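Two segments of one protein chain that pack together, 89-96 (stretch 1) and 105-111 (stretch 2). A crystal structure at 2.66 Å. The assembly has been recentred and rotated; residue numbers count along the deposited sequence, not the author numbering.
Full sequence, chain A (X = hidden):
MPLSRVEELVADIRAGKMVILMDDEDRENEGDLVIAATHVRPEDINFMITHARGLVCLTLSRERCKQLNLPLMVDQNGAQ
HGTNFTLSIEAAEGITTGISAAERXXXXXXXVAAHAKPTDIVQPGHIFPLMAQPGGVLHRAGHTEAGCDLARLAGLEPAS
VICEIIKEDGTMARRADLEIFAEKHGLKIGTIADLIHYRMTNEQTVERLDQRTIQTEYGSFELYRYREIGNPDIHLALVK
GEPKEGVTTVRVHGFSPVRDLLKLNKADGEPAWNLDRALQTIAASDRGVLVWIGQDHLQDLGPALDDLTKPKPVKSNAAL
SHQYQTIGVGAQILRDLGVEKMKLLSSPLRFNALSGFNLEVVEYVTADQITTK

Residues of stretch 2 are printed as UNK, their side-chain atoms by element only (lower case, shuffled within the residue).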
# COMPACT_ATOMS: atom_id res chain seq x y z
N ILE A 89 -5.34 -11.79 22.17
CA ILE A 89 -6.39 -11.68 23.18
C ILE A 89 -5.77 -11.40 24.54
O ILE A 89 -4.64 -11.82 24.84
CB ILE A 89 -7.24 -12.96 23.22
CG1 ILE A 89 -7.73 -13.35 21.82
CG2 ILE A 89 -8.45 -12.75 24.11
CD1 ILE A 89 -8.43 -14.71 21.78
N GLU A 90 -6.55 -10.76 25.41
CA GLU A 90 -6.05 -10.15 26.63
C GLU A 90 -6.64 -10.87 27.83
O GLU A 90 -7.82 -11.23 27.82
CB GLU A 90 -6.41 -8.66 26.67
CG GLU A 90 -5.24 -7.74 26.98
CD GLU A 90 -4.02 -8.01 26.12
OE1 GLU A 90 -4.18 -8.63 25.05
OE2 GLU A 90 -2.89 -7.79 26.61
N ALA A 91 -5.80 -11.13 28.82
CA ALA A 91 -6.27 -11.60 30.12
C ALA A 91 -5.39 -11.03 31.22
O ALA A 91 -4.19 -10.83 31.02
CB ALA A 91 -6.29 -13.13 30.19
N ALA A 92 -6.00 -10.75 32.36
CA ALA A 92 -5.27 -10.30 33.54
C ALA A 92 -4.88 -11.50 34.40
O ALA A 92 -4.73 -12.62 33.91
CB ALA A 92 -6.11 -9.29 34.31
N GLU A 93 -4.42 -11.21 35.62
CA GLU A 93 -3.99 -12.22 36.59
C GLU A 93 -4.58 -11.92 37.96
O GLU A 93 -3.87 -11.89 38.98
CB GLU A 93 -2.47 -12.28 36.65
CG GLU A 93 -1.80 -12.46 35.29
CD GLU A 93 -1.71 -11.16 34.51
OE1 GLU A 93 -2.42 -10.20 34.86
OE2 GLU A 93 -0.86 -11.07 33.60
N GLY A 94 -5.88 -11.65 38.00
CA GLY A 94 -6.71 -12.12 39.10
C GLY A 94 -7.85 -12.99 38.63
O GLY A 94 -8.95 -12.96 39.20
N ILE A 95 -7.60 -13.78 37.60
CA ILE A 95 -8.65 -14.41 36.80
C ILE A 95 -8.54 -15.92 36.97
O ILE A 95 -7.45 -16.46 37.16
CB ILE A 95 -8.56 -14.01 35.32
CG1 ILE A 95 -7.35 -14.68 34.67
CG2 ILE A 95 -8.46 -12.49 35.19
CD1 ILE A 95 -7.09 -14.24 33.25
N THR A 96 -9.69 -16.59 36.95
CA THR A 96 -9.70 -18.04 36.80
C THR A 96 -9.92 -18.46 35.35
O THR A 96 -8.99 -18.97 34.70
CB THR A 96 -10.80 -18.66 37.67
OG1 THR A 96 -11.99 -17.86 37.58
CG2 THR A 96 -10.36 -18.75 39.12
N UNK A 105 -14.18 -7.38 33.08
CA UNK A 105 -13.97 -6.03 33.60
C UNK A 105 -12.61 -5.91 34.28
O UNK A 105 -11.81 -5.03 33.94
c UNK A 105 -15.10 -5.68 34.58
N UNK A 106 -12.28 -6.88 35.13
CA UNK A 106 -10.99 -6.86 35.81
C UNK A 106 -9.84 -6.91 34.82
O UNK A 106 -8.84 -6.19 34.97
c UNK A 106 -8.97 -9.22 38.05
n UNK A 106 -8.70 -7.10 37.60
c UNK A 106 -10.90 -8.03 36.80
c UNK A 106 -7.56 -7.54 38.12
c UNK A 106 -9.57 -8.16 37.47
n UNK A 106 -7.71 -8.81 38.43
N UNK A 107 -9.98 -7.70 33.75
CA UNK A 107 -8.94 -7.75 32.73
C UNK A 107 -8.73 -6.38 32.09
O UNK A 107 -7.59 -5.97 31.84
c UNK A 107 -9.30 -8.79 31.67
c UNK A 107 -8.34 -8.71 30.49
o UNK A 107 -9.23 -10.10 32.24
N UNK A 108 -9.83 -5.70 31.75
CA UNK A 108 -9.72 -4.38 31.13
C UNK A 108 -8.94 -3.43 32.03
O UNK A 108 -8.04 -2.72 31.59
c UNK A 108 -11.75 -4.66 29.68
c UNK A 108 -11.11 -3.83 30.79
c UNK A 108 -11.03 -2.37 30.38
c UNK A 108 -13.27 -4.65 29.69
N UNK A 109 -9.28 -3.42 33.33
CA UNK A 109 -8.62 -2.51 34.26
C UNK A 109 -7.11 -2.68 34.21
O UNK A 109 -6.37 -1.69 34.19
c UNK A 109 -10.62 -2.46 35.86
c UNK A 109 -11.03 -1.09 35.35
n UNK A 109 -10.18 -0.09 35.57
c UNK A 109 -9.14 -2.75 35.68
o UNK A 109 -12.17 -0.90 34.92
N UNK A 110 -6.63 -3.92 34.17
CA UNK A 110 -5.20 -4.16 34.12
C UNK A 110 -4.58 -3.55 32.88
O UNK A 110 -3.50 -2.94 32.95
c UNK A 110 -4.92 -5.67 34.17
N UNK A 111 -5.27 -3.62 31.75
CA UNK A 111 -4.72 -3.09 30.51
C UNK A 111 -4.64 -1.57 30.54
O UNK A 111 -3.62 -0.99 30.15
c UNK A 111 -5.57 -3.55 29.32

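Position 105 carries a single side-chain carbon and no more. Its CB lies out of reach of stretch 1, so nothing on the other segment bears on it; one carbon beyond CA is alanine, A105. The residue is buried, and so small a side chain asks for little room there. Its carbonyl oxygen accepts a backbone hydrogen bond of 3.1 Å from the N of position 109, a regular helical turn.

Position 106 has one carbon leading to a five-membered ring of three carbons and two nitrogens, which is the imidazole of histidine, H106. With chi1 in the t well, the ring reaches across to the loop of stretch 1. The CB of A92 lies over one face of it, 4.4 Å from CE1, while the N of G94 comes to 3.4 Å from NE2. Whether that last pair is hydrogen-bonded is left open by the geometry. I95 adds a looser contact, its CG2 standing 4.4 Å from CD2 of H106. A flat ring suits this place because one face can lie beside a small methyl group while the ring still fits close to the backbone at G94.

At position 107 the first side-chain carbon bears one oxygen and one carbon. This fork is threonine, T107, and it has the largest share of the contact on the helix side. Its OG1 accepts a weak hydrogen bond from the N of A92, 3.3 Å away, and its CG2 packs 3.6 Å from the CA of A91 and 3.7 Å from the O of E90. Threonine fits because a short side chain offers both a polar atom for a backbone amide and a methyl group for the neighbouring segment.

Position 108 shows four carbons, forked at the first, with one arm two carbons long: isoleucine, I108. Its CB points away from stretch 1, and the branched, wholly apolar side chain is buried without touching that segment.

Position 109 has three carbons in a row, the third carrying one oxygen and one nitrogen, the pattern of glutamine, Q109. The end of its side chain leads away from stretch 1, and its partly exposed setting suits a polar amide.

Position 110 again has one carbon, hence alanine, A110. Its CB meets the CB of A92 at 3.8 Å, a methyl-to-methyl contact that lets helix and loop approach closely.

Position 111 is also a single carbon, alanine, A111. Its CB points toward stretch 1 but comes no nearer than 4.8 Å, to the CG of E90, and the small side chain suits its buried site.

The contact is modest, burying 312 Å² in all, and centres on A92 and T107, whose CA atoms are 4.5 Å apart. A92 lies among H106, T107 and A110, while its own amide is tied to T107. Such proximity depends on small groups. At G94 even a CB would come within 2.6 Å of NE2 of H106, so the absence of a side chain leaves room for the ring.

Stretch 2 (105-111) AHTIQAA
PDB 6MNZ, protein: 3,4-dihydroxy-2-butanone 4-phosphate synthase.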